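Local coordinates for protein nitrite oxidoreductase subunit C (Kuenenia stuttgartiensis, PDB 7B04) that binds heme b and calcium as subunit C of the nitrite oxidoreductase complex, and probably takes part in electron transfer, at residues C[104-110]-C[267-271]; C[134-140]-C[161-167]; C[231-235]-C[247-253]. All blocks are in the same frame, centred on the assembly; numbering follows the deposited sequence.

Overall arrangement
From the N terminus, the chain first reaches 104-110, whose partner 267-271 lies far downstream. Contact 1 therefore closes the longest loop, and contacts 2 and 3 are both nested inside it. Contact 2 comes first: strand 133-139 runs into a long loop and returns as strand 162-168. Contact 3 follows in series and joins the start of strand 233-238 to the loop 247-253. His166 of contact 2 and Glu234 of contact 3 bring their strands together as sheet neighbours. Cys268 of contact 1 meets Asp253 of contact 3. Phe267 and Arg269 pack on Trp165, so the strand pair of contact 1 sits against that of contact 2, which also borders the heme.

Contact 1. Residues C[104-110]-C[267-271]; sequences HDGITIY and FCRSL
This is an antiparallel strand pairing in the large mixed sheet of the ethylbenzene dehydrogenase-like domain. It joins the start of strand 108-116, after a tight hairpin turn from strand 97-104, to the end of strand 262-270. The short strand segments approach to 4.8 Å at 161°. Thr108 faces Ser270 and Tyr110 faces Cys268 as non-hydrogen-bonded pairs (CA-CA 4.3 and 4.9 Å). Ile109 and Arg269 form the hydrogen-bonded pair between them: Ile109 N to Arg269 O is 2.9 Å, and Arg269 N to Ile109 O is 3.3 Å. Leu271 N adds a 2.9 Å bond to Ile107 O. The turn is closed by Asp105 N to Thr108 O at 2.8 Å. At the Gly106 angles (phi 96°, psi -14°) a CB would jam against Asp105 O, which calls for glycine. Leu271 (mt) lays CD2 3.6 Å from Ile109 CB and CD1 3.3 Å from Gly106 C. On the other face, Cys268 (t) puts SG 3.6 Å from CE1 of Tyr110 (m), an oblique sulfur-aromatic contact. Strand 108-116 lies between strands 97-104 and 262-270, with 253-258 beyond. Tyr110 packs on Leu67 and Phe71 of helix 64-71, while Arg269 packs on Trp165 of strand 162-168.

Contact 2. Residues C[134-140]-C[161-167]; sequences AALMFPL and PVNLWHW. With HEM (protoporphyrin IX containing Fe), chain B.
Phe138 and Trp165 meet on one face of this antiparallel strand pair. Both have chi1 m. The edge of Phe138 points to the face of Trp165, with CE2 3.7 Å from CZ3 of Trp165, ring centroids 4.8 Å apart and planes at 52°. Leu136 (mt) and Ala134 lie on the same face, where Ala134 CB is 4.0 Å from Trp167 CE3. Phe267 of strand 262-270 packs on Leu136 and Trp167. The backbones are extended, and the strand axes approach to 4.7 Å at 161°. Ala134-Trp167, Leu136-Trp165 and Phe138-Asn163 are hydrogen-bonded pairs, each with two bonds. Examples are Trp165 N to Leu136 O at 2.8 Å and Asn163 N to Phe138 O at 2.9 Å. The strands belong to a DOMON-type, ethylbenzene dehydrogenase-like beta fold, and the loop joining them carries Met155, an axial ligand of the heme iron. Their other face lines the heme pocket. Met137 CB lies 3.4 Å from Leu164 CD1 and 3.4 Å from HEM CBC, and Ala135 CB is 3.7 Å from HEM CMD. His166 (t) sets its ring face against HEM CMD and its CE1 3.3 Å from HEM CGD, beside the propionate. Arg209 of subunit B packs on His166. Asn163 (t), on the Phe138 and Trp165 face, is bound outside the pair: ND2 donates to Leu236 O, and OD1 accepts from Val279 N.

Contact 3. Residues C[231-235]-C[247-253]; sequences RAVED and QDHQDVD. With CA (calcium ion), chain D.
A calcium site joins the start of strand 233-238 to the irregular loop 247-253, which wraps the ion with alternating residues. Asp235 OD2, Gln247 OE1 and His249 O each lie 2.5 Å from the calcium, and Asp251 OD1 lies 2.6 Å from it. Asp278 supplies its carboxylate as well. Asp235 (chi1 t) points its CB toward the loop, and the shared metal allows its OD2 to sit only 2.7 Å from Gln247 OE1. Asp235 N donates to Gln250 OE1 (3.1 Å), and Gln247 N donates to Asp235 O (3.3 Å). Val233 (t) and Val252 (p) pack CG1 to CG1 at 3.6 Å, and Arg231 NE donates to Val252 O at 2.8 Å. A weak bond of 3.5 Å runs from Ala232 N to Asp253 OD1. Glu234 OE1 bonds Ser246, and OE2 makes salt bridges to Lys168 and to Arg209 of subunit B. The CA-to-CB bond of His249 points away from 231-235, and its ND1 donates to the calcium ligand Asp251 OD1 at 3.0 Å.

Contact 1. Residues C[104-110]-C[267-271]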
loop_
_atom_site.group_PDB
_atom_site.type_symbol
_atom_site.label_atom_id
_atom_site.label_comp_id
_atom_site.label_asym_id
_atom_site.label_seq_id
_atom_site.Cartn_x
_atom_site.Cartn_y
_atom_site.Cartn_z
ATOM N N HIS C 104 2.146 31.361 -58.186
ATOM C CA HIS C 104 1.112 32.178 -57.561
ATOM C C HIS C 104 0.003 32.517 -58.547
ATOM O O HIS C 104 0.192 32.522 -59.767
ATOM C CB HIS C 104 1.696 33.441 -56.903
ATOM C CG HIS C 104 2.021 34.551 -57.854
ATOM N ND1 HIS C 104 1.064 35.396 -58.372
ATOM C CD2 HIS C 104 3.208 34.991 -58.336
ATOM C CE1 HIS C 104 1.644 36.290 -59.154
ATOM N NE2 HIS C 104 2.945 36.066 -59.148
ATOM N N ASP C 105 -1.165 32.819 -57.973
ATOM C CA ASP C 105 -2.397 33.107 -58.691
ATOM C C ASP C 105 -2.592 34.580 -58.984
ATOM O O ASP C 105 -3.305 34.928 -59.931
ATOM C CB ASP C 105 -3.592 32.741 -57.791
ATOM C CG ASP C 105 -4.306 31.483 -58.195
ATOM O OD1 ASP C 105 -4.432 31.207 -59.402
ATOM O OD2 ASP C 105 -4.783 30.783 -57.275
ATOM N N GLY C 106 -1.944 35.439 -58.219
ATOM C CA GLY C 106 -2.357 36.813 -58.105
ATOM C C GLY C 106 -3.232 36.986 -56.888
ATOM O O GLY C 106 -3.498 38.120 -56.470
ATOM N N ILE C 107 -3.690 35.860 -56.333
ATOM C CA ILE C 107 -4.457 35.806 -55.102
ATOM C C ILE C 107 -3.757 34.966 -54.040
ATOM O O ILE C 107 -3.666 35.376 -52.877
ATOM C CB ILE C 107 -5.876 35.258 -55.373
ATOM C CG1 ILE C 107 -6.618 36.164 -56.359
ATOM C CG2 ILE C 107 -6.655 35.106 -54.079
ATOM C CD1 ILE C 107 -7.827 35.518 -56.999
ATOM N N THR C 108 -3.264 33.783 -54.418
ATOM C CA THR C 108 -2.657 32.822 -53.505
ATOM C C THR C 108 -1.252 32.464 -53.972
ATOM O O THR C 108 -0.996 32.373 -55.175
ATOM C CB THR C 108 -3.501 31.542 -53.408
ATOM O OG1 THR C 108 -4.885 31.890 -53.283
ATOM C CG2 THR C 108 -3.084 30.707 -52.205
ATOM N N ILE C 109 -0.341 32.266 -53.021
ATOM C CA ILE C 109 1.026 31.839 -53.310
ATOM C C ILE C 109 1.231 30.425 -52.776
ATOM O O ILE C 109 0.771 30.090 -51.677
ATOM C CB ILE C 109 2.062 32.825 -52.723
ATOM C CG1 ILE C 109 3.471 32.529 -53.247
ATOM C CG2 ILE C 109 2.031 32.844 -51.199
ATOM C CD1 ILE C 109 4.444 33.685 -53.052
ATOM N N TYR C 110 1.914 29.589 -53.564
ATOM C CA TYR C 110 2.178 28.200 -53.201
ATOM C C TYR C 110 3.672 27.931 -53.331
ATOM O O TYR C 110 4.266 28.216 -54.379
ATOM C CB TYR C 110 1.424 27.204 -54.099
ATOM C CG TYR C 110 -0.080 27.356 -54.182
ATOM C CD1 TYR C 110 -0.931 26.614 -53.369
ATOM C CD2 TYR C 110 -0.648 28.214 -55.105
ATOM C CE1 TYR C 110 -2.319 26.748 -53.471
ATOM C CE2 TYR C 110 -2.019 28.353 -55.210
ATOM C CZ TYR C 110 -2.850 27.620 -54.395
ATOM O OH TYR C 110 -4.214 27.766 -54.508
ATOM N N PHE C 267 3.388 24.636 -49.274
ATOM C CA PHE C 267 2.862 25.641 -48.363
ATOM C C PHE C 267 1.857 26.502 -49.114
ATOM O O PHE C 267 2.072 26.852 -50.278
ATOM C CB PHE C 267 3.984 26.516 -47.798
ATOM C CG PHE C 267 4.930 25.784 -46.886
ATOM C CD1 PHE C 267 4.728 25.771 -45.514
ATOM C CD2 PHE C 267 6.026 25.113 -47.401
ATOM C CE1 PHE C 267 5.605 25.102 -44.676
ATOM C CE2 PHE C 267 6.905 24.444 -46.569
ATOM C CZ PHE C 267 6.693 24.438 -45.206
ATOM N N CYS C 268 0.761 26.842 -48.444
ATOM C CA CYS C 268 -0.314 27.603 -49.061
ATOM C C CYS C 268 -0.668 28.776 -48.162
ATOM O O CYS C 268 -0.937 28.594 -46.970
ATOM C CB CYS C 268 -1.536 26.711 -49.307
ATOM S SG CYS C 268 -2.960 27.536 -50.043
ATOM N N ARG C 269 -0.676 29.974 -48.745
ATOM C CA ARG C 269 -0.999 31.202 -48.037
ATOM C C ARG C 269 -1.475 32.225 -49.055
ATOM O O ARG C 269 -1.033 32.219 -50.206
ATOM C CB ARG C 269 0.232 31.746 -47.294
ATOM C CG ARG C 269 0.012 32.277 -45.878
ATOM C CD ARG C 269 -0.517 33.709 -45.823
ATOM N NE ARG C 269 0.212 34.666 -46.657
ATOM C CZ ARG C 269 1.261 35.380 -46.256
ATOM N NH1 ARG C 269 1.837 36.235 -47.091
ATOM N NH2 ARG C 269 1.740 35.239 -45.027
ATOM N N SER C 270 -2.386 33.091 -48.626
ATOM C CA SER C 270 -2.809 34.191 -49.477
ATOM C C SER C 270 -1.657 35.172 -49.649
ATOM O O SER C 270 -0.811 35.327 -48.762
ATOM C CB SER C 270 -4.029 34.895 -48.885
ATOM O OG SER C 270 -5.167 34.050 -48.932
ATOM N N LEU C 271 -1.615 35.827 -50.812
ATOM C CA LEU C 271 -0.535 36.776 -51.069
ATOM C C LEU C 271 -0.517 37.889 -50.031
ATOM O O LEU C 271 0.558 38.368 -49.651
ATOM C CB LEU C 271 -0.668 37.372 -52.470
ATOM C CG LEU C 271 -0.233 36.528 -53.667
ATOM C CD1 LEU C 271 -0.550 37.262 -54.948
ATOM C CD2 LEU C 271 1.248 36.221 -53.592
#

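Contact 2. Residues C[134-140]-C[161-167]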
loop_
_atom_site.group_PDB
_atom_site.type_symbol
_atom_site.label_atom_id
_atom_site.label_comp_id
_atom_site.label_asym_id
_atom_site.label_seq_id
_atom_site.Cartn_x
_atom_site.Cartn_y
_atom_site.Cartn_z
ATOM N N ALA C 134 9.317 20.672 -41.825
ATOM C CA ALA C 134 9.957 21.596 -42.745
ATOM C C ALA C 134 9.420 22.994 -42.485
ATOM O O ALA C 134 8.286 23.165 -42.029
ATOM C CB ALA C 134 9.712 21.200 -44.199
ATOM N N ALA C 135 10.247 23.996 -42.768
ATOM C CA ALA C 135 9.838 25.364 -42.496
ATOM C C ALA C 135 10.475 26.330 -43.482
ATOM O O ALA C 135 11.606 26.134 -43.935
ATOM C CB ALA C 135 10.191 25.790 -41.068
ATOM N N LEU C 136 9.724 27.378 -43.801
ATOM C CA LEU C 136 10.199 28.497 -44.595
ATOM C C LEU C 136 10.061 29.768 -43.774
ATOM O O LEU C 136 9.185 29.874 -42.911
ATOM C CB LEU C 136 9.413 28.633 -45.900
ATOM C CG LEU C 136 9.470 27.437 -46.847
ATOM C CD1 LEU C 136 8.478 27.614 -47.983
ATOM C CD2 LEU C 136 10.880 27.247 -47.384
ATOM N N MET C 137 10.940 30.730 -44.032
ATOM C CA MET C 137 10.933 31.967 -43.270
ATOM C C MET C 137 11.194 33.129 -44.208
ATOM O O MET C 137 11.937 33.013 -45.186
ATOM C CB MET C 137 11.933 31.954 -42.111
ATOM C CG MET C 137 13.380 32.174 -42.448
ATOM S SD MET C 137 14.297 32.215 -40.897
ATOM C CE MET C 137 15.832 32.946 -41.428
ATOM N N PHE C 138 10.552 34.248 -43.907
ATOM C CA PHE C 138 10.608 35.427 -44.741
ATOM C C PHE C 138 10.855 36.645 -43.869
ATOM O O PHE C 138 10.324 36.731 -42.755
ATOM C CB PHE C 138 9.287 35.625 -45.496
ATOM C CG PHE C 138 8.913 34.479 -46.378
ATOM C CD1 PHE C 138 9.289 34.465 -47.708
ATOM C CD2 PHE C 138 8.186 33.412 -45.878
ATOM C CE1 PHE C 138 8.945 33.411 -48.526
ATOM C CE2 PHE C 138 7.840 32.353 -46.690
ATOM C CZ PHE C 138 8.220 32.351 -48.016
ATOM N N PRO C 139 11.653 37.601 -44.333
ATOM C CA PRO C 139 11.770 38.845 -43.579
ATOM C C PRO C 139 10.460 39.592 -43.711
ATOM O O PRO C 139 9.855 39.631 -44.786
ATOM C CB PRO C 139 12.911 39.585 -44.283
ATOM C CG PRO C 139 13.607 38.536 -45.121
ATOM C CD PRO C 139 12.518 37.599 -45.522
ATOM N N LEU C 140 10.012 40.181 -42.611
ATOM C CA LEU C 140 8.767 40.924 -42.631
ATOM C C LEU C 140 9.077 42.374 -42.982
ATOM O O LEU C 140 9.919 43.010 -42.338
ATOM C CB LEU C 140 8.037 40.767 -41.296
ATOM C CG LEU C 140 7.023 41.766 -40.754
ATOM C CD1 LEU C 140 5.778 41.744 -41.610
ATOM C CD2 LEU C 140 6.676 41.342 -39.341
ATOM N N PRO C 161 12.328 41.599 -37.114
ATOM C CA PRO C 161 11.453 40.424 -37.017
ATOM C C PRO C 161 11.345 39.668 -38.332
ATOM O O PRO C 161 11.689 40.160 -39.407
ATOM C CB PRO C 161 10.105 41.024 -36.611
ATOM C CG PRO C 161 10.136 42.400 -37.179
ATOM C CD PRO C 161 11.567 42.859 -37.095
ATOM N N VAL C 162 10.838 38.436 -38.221
ATOM C CA VAL C 162 10.744 37.498 -39.333
ATOM C C VAL C 162 9.461 36.684 -39.185
ATOM O O VAL C 162 8.969 36.460 -38.074
ATOM C CB VAL C 162 11.998 36.581 -39.378
ATOM C CG1 VAL C 162 11.782 35.340 -40.236
ATOM C CG2 VAL C 162 13.205 37.352 -39.882
ATOM N N ASN C 163 8.913 36.249 -40.319
ATOM C CA ASN C 163 7.739 35.387 -40.367
ATOM C C ASN C 163 8.186 33.958 -40.647
ATOM O O ASN C 163 9.059 33.726 -41.487
ATOM C CB ASN C 163 6.758 35.851 -41.448
ATOM C CG ASN C 163 5.335 35.368 -41.204
ATOM O OD1 ASN C 163 4.401 35.807 -41.875
ATOM N ND2 ASN C 163 5.163 34.468 -40.245
ATOM N N LEU C 164 7.582 33.002 -39.944
ATOM C CA LEU C 164 7.935 31.595 -40.058
ATOM C C LEU C 164 6.705 30.777 -40.428
ATOM O O LEU C 164 5.604 31.034 -39.931
ATOM C CB LEU C 164 8.505 31.061 -38.733
ATOM C CG LEU C 164 9.926 31.318 -38.219
ATOM C CD1 LEU C 164 10.958 30.634 -39.089
ATOM C CD2 LEU C 164 10.227 32.806 -38.077
ATOM N N TRP C 165 6.895 29.801 -41.316
ATOM C CA TRP C 165 5.865 28.829 -41.672
ATOM C C TRP C 165 6.406 27.448 -41.331
ATOM O O TRP C 165 7.285 26.941 -42.032
ATOM C CB TRP C 165 5.510 28.901 -43.156
ATOM C CG TRP C 165 4.972 30.210 -43.625
ATOM C CD1 TRP C 165 4.578 31.266 -42.857
ATOM C CD2 TRP C 165 4.765 30.602 -44.986
ATOM N NE1 TRP C 165 4.139 32.294 -43.658
ATOM C CE2 TRP C 165 4.243 31.910 -44.969
ATOM C CE3 TRP C 165 4.970 29.974 -46.218
ATOM C CZ2 TRP C 165 3.925 32.601 -46.136
ATOM C CZ3 TRP C 165 4.654 30.661 -47.374
ATOM C CH2 TRP C 165 4.137 31.961 -47.326
ATOM N N HIS C 166 5.884 26.829 -40.277
ATOM C CA HIS C 166 6.397 25.544 -39.809
ATOM C C HIS C 166 5.411 24.441 -40.169
ATOM O O HIS C 166 4.311 24.377 -39.610
ATOM C CB HIS C 166 6.656 25.564 -38.304
ATOM C CG HIS C 166 7.380 24.351 -37.808
ATOM N ND1 HIS C 166 7.477 24.035 -36.470
ATOM C CD2 HIS C 166 8.042 23.377 -38.474
ATOM C CE1 HIS C 166 8.169 22.917 -36.333
ATOM N NE2 HIS C 166 8.523 22.497 -37.535
ATOM N N TRP C 167 5.810 23.567 -41.090
ATOM C CA TRP C 167 5.028 22.383 -41.410
ATOM C C TRP C 167 5.380 21.258 -40.448
ATOM O O TRP C 167 6.556 21.017 -40.158
ATOM C CB TRP C 167 5.275 21.927 -42.849
ATOM C CG TRP C 167 4.646 20.600 -43.140
ATOM C CD1 TRP C 167 3.326 20.355 -43.384
ATOM C CD2 TRP C 167 5.305 19.329 -43.188
ATOM N NE1 TRP C 167 3.124 19.013 -43.595
ATOM C CE2 TRP C 167 4.324 18.360 -43.477
ATOM C CE3 TRP C 167 6.630 18.916 -43.021
ATOM C CZ2 TRP C 167 4.626 17.006 -43.604
ATOM C CZ3 TRP C 167 6.927 17.571 -43.148
ATOM C CH2 TRP C 167 5.929 16.633 -43.437
HETATM C CHA HEM B . 13.554 26.689 -33.576
HETATM C CHB HEM B . 18.246 27.998 -33.656
HETATM C CHC HEM B . 17.758 28.839 -38.418
HETATM C CHD HEM B . 13.003 27.694 -38.311
HETATM C C1A HEM B . 14.823 27.054 -33.166
HETATM C C2A HEM B . 15.257 27.234 -31.796
HETATM C C3A HEM B . 16.554 27.586 -31.810
HETATM C C4A HEM B . 16.988 27.663 -33.191
HETATM C CMA HEM B . 17.453 27.875 -30.587
HETATM C CAA HEM B . 14.350 27.006 -30.565
HETATM C CBA HEM B . 14.124 28.302 -29.799
HETATM C CGA HEM B . 12.896 28.985 -30.330
HETATM O O1A HEM B . 12.888 30.241 -30.391
HETATM O O2A HEM B . 11.936 28.264 -30.705
HETATM C C1B HEM B . 18.556 28.283 -34.972
HETATM C C2B HEM B . 19.876 28.515 -35.525
HETATM C C3B HEM B . 19.743 28.756 -36.846
HETATM C C4B HEM B . 18.328 28.666 -37.169
HETATM C CMB HEM B . 21.159 28.494 -34.665
HETATM C CAB HEM B . 20.823 29.052 -37.920
HETATM C CBB HEM B . 22.142 28.925 -37.732
HETATM C C1C HEM B . 16.460 28.548 -38.805
HETATM C C2C HEM B . 15.972 28.518 -40.173
HETATM C C3C HEM B . 14.674 28.198 -40.150
HETATM C C4C HEM B . 14.271 28.026 -38.766
HETATM C CMC HEM B . 16.815 28.791 -41.439
HETATM C CAC HEM B . 13.756 28.052 -41.384
HETATM C CBC HEM B . 12.589 28.695 -41.465
HETATM C C1D HEM B . 12.763 27.227 -37.031
HETATM C C2D HEM B . 11.592 26.497 -36.574
HETATM C C3D HEM B . 11.747 26.222 -35.280
HETATM C C4D HEM B . 13.023 26.765 -34.849
HETATM C CMD HEM B . 10.365 26.100 -37.421
HETATM C CAD HEM B . 10.730 25.460 -34.404
HETATM C CBD HEM B . 11.130 23.997 -34.260
HETATM C CGD HEM B . 10.014 23.230 -33.598
HETATM O O1D HEM B . 10.125 21.983 -33.487
HETATM O O2D HEM B . 9.004 23.856 -33.187
HETATM N NA HEM B . 15.905 27.332 -33.978
HETATM N NB HEM B . 17.647 28.383 -36.002
HETATM N NC HEM B . 15.394 28.246 -37.966
HETATM N ND HEM B . 13.622 27.369 -35.945
HETATM FE FE HEM B . 15.678 28.034 -35.803
#

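Contact 3. Residues C[231-235]-C[247-253]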
loop_
_atom_site.group_PDB
_atom_site.type_symbol
_atom_site.label_atom_id
_atom_site.label_comp_id
_atom_site.label_asym_id
_atom_site.label_seq_id
_atom_site.Cartn_x
_atom_site.Cartn_y
_atom_site.Cartn_z
ATOM N N ARG C 231 -5.268 22.375 -38.943
ATOM C CA ARG C 231 -4.259 22.996 -39.779
ATOM C C ARG C 231 -3.021 22.109 -39.784
ATOM O O ARG C 231 -2.800 21.322 -38.860
ATOM C CB ARG C 231 -3.987 24.398 -39.219
ATOM C CG ARG C 231 -2.823 25.169 -39.749
ATOM C CD ARG C 231 -2.971 26.619 -39.313
ATOM N NE ARG C 231 -3.639 27.417 -40.334
ATOM C CZ ARG C 231 -4.894 27.845 -40.251
ATOM N NH1 ARG C 231 -5.641 27.534 -39.199
ATOM N NH2 ARG C 231 -5.411 28.569 -41.235
ATOM N N ALA C 232 -2.213 22.237 -40.839
ATOM C CA ALA C 232 -0.992 21.450 -40.960
ATOM C C ALA C 232 0.289 22.265 -40.859
ATOM O O ALA C 232 1.362 21.676 -40.683
ATOM C CB ALA C 232 -0.989 20.682 -42.287
ATOM N N VAL C 233 0.215 23.588 -40.958
ATOM C CA VAL C 233 1.389 24.451 -40.904
ATOM C C VAL C 233 1.102 25.555 -39.901
ATOM O O VAL C 233 0.037 26.179 -39.951
ATOM C CB VAL C 233 1.735 25.046 -42.283
ATOM C CG1 VAL C 233 2.974 25.924 -42.195
ATOM C CG2 VAL C 233 1.946 23.933 -43.305
ATOM N N GLU C 234 2.066 25.841 -39.034
ATOM C CA GLU C 234 1.880 26.869 -38.022
ATOM C C GLU C 234 2.474 28.181 -38.517
ATOM O O GLU C 234 3.593 28.208 -39.035
ATOM C CB GLU C 234 2.529 26.455 -36.700
ATOM C CG GLU C 234 2.327 27.454 -35.565
ATOM C CD GLU C 234 3.070 27.062 -34.299
ATOM O OE1 GLU C 234 2.604 27.423 -33.197
ATOM O OE2 GLU C 234 4.118 26.392 -34.404
ATOM N N ASP C 235 1.706 29.257 -38.375
ATOM C CA ASP C 235 2.138 30.590 -38.765
ATOM C C ASP C 235 2.680 31.280 -37.521
ATOM O O ASP C 235 1.948 31.462 -36.543
ATOM C CB ASP C 235 0.974 31.370 -39.374
ATOM C CG ASP C 235 1.408 32.674 -40.003
ATOM O OD1 ASP C 235 2.222 32.639 -40.947
ATOM O OD2 ASP C 235 0.907 33.734 -39.576
ATOM N N GLN C 247 1.930 32.829 -33.555
ATOM C CA GLN C 247 1.018 33.928 -33.830
ATOM C C GLN C 247 -0.385 33.631 -33.317
ATOM O O GLN C 247 -0.799 32.474 -33.203
ATOM C CB GLN C 247 0.944 34.216 -35.330
ATOM C CG GLN C 247 2.221 34.745 -35.942
ATOM C CD GLN C 247 1.973 35.400 -37.285
ATOM O OE1 GLN C 247 0.827 35.621 -37.678
ATOM N NE2 GLN C 247 3.046 35.710 -38.000
ATOM N N ASP C 248 -1.113 34.704 -32.997
ATOM C CA ASP C 248 -2.499 34.562 -32.563
ATOM C C ASP C 248 -3.413 34.216 -33.733
ATOM O O ASP C 248 -4.336 33.407 -33.590
ATOM C CB ASP C 248 -2.962 35.850 -31.883
ATOM C CG ASP C 248 -2.414 35.997 -30.476
ATOM O OD1 ASP C 248 -2.750 35.160 -29.612
ATOM O OD2 ASP C 248 -1.635 36.945 -30.236
ATOM N N HIS C 249 -3.179 34.827 -34.894
ATOM C CA HIS C 249 -3.990 34.638 -36.094
ATOM C C HIS C 249 -3.201 33.790 -37.084
ATOM O O HIS C 249 -2.248 34.279 -37.701
ATOM C CB HIS C 249 -4.380 35.983 -36.706
ATOM C CG HIS C 249 -5.503 35.896 -37.691
ATOM N ND1 HIS C 249 -5.301 35.638 -39.030
ATOM C CD2 HIS C 249 -6.842 36.032 -37.534
ATOM C CE1 HIS C 249 -6.465 35.618 -39.654
ATOM N NE2 HIS C 249 -7.417 35.855 -38.769
ATOM N N GLN C 250 -3.599 32.530 -37.247
ATOM C CA GLN C 250 -2.890 31.610 -38.129
ATOM C C GLN C 250 -3.451 31.724 -39.540
ATOM O O GLN C 250 -4.667 31.636 -39.742
ATOM C CB GLN C 250 -3.025 30.169 -37.637
ATOM C CG GLN C 250 -2.804 29.984 -36.150
ATOM C CD GLN C 250 -1.338 29.996 -35.780
ATOM O OE1 GLN C 250 -0.560 29.173 -36.260
ATOM N NE2 GLN C 250 -0.953 30.928 -34.919
ATOM N N ASP C 251 -2.559 31.912 -40.517
ATOM C CA ASP C 251 -2.969 32.191 -41.884
ATOM C C ASP C 251 -2.407 31.236 -42.927
ATOM O O ASP C 251 -2.924 31.213 -44.049
ATOM C CB ASP C 251 -2.571 33.623 -42.273
ATOM C CG ASP C 251 -3.514 34.662 -41.705
ATOM O OD1 ASP C 251 -3.037 35.593 -41.025
ATOM O OD2 ASP C 251 -4.733 34.548 -41.943
ATOM N N VAL C 252 -1.379 30.458 -42.606
ATOM C CA VAL C 252 -0.756 29.553 -43.567
ATOM C C VAL C 252 -1.316 28.152 -43.366
ATOM O O VAL C 252 -1.584 27.729 -42.233
ATOM C CB VAL C 252 0.782 29.574 -43.442
ATOM C CG1 VAL C 252 1.226 29.066 -42.082
ATOM C CG2 VAL C 252 1.425 28.768 -44.564
ATOM N N ASP C 253 -1.517 27.438 -44.473
ATOM C CA ASP C 253 -1.950 26.048 -44.469
ATOM C C ASP C 253 -1.097 25.276 -45.472
ATOM O O ASP C 253 -0.236 25.845 -46.149
ATOM C CB ASP C 253 -3.444 25.938 -44.798
ATOM C CG ASP C 253 -4.062 24.652 -44.290
ATOM O OD1 ASP C 253 -3.329 23.827 -43.704
ATOM O OD2 ASP C 253 -5.286 24.469 -44.469
HETATM CA CA CA D . -0.914 35.459 -39.488
#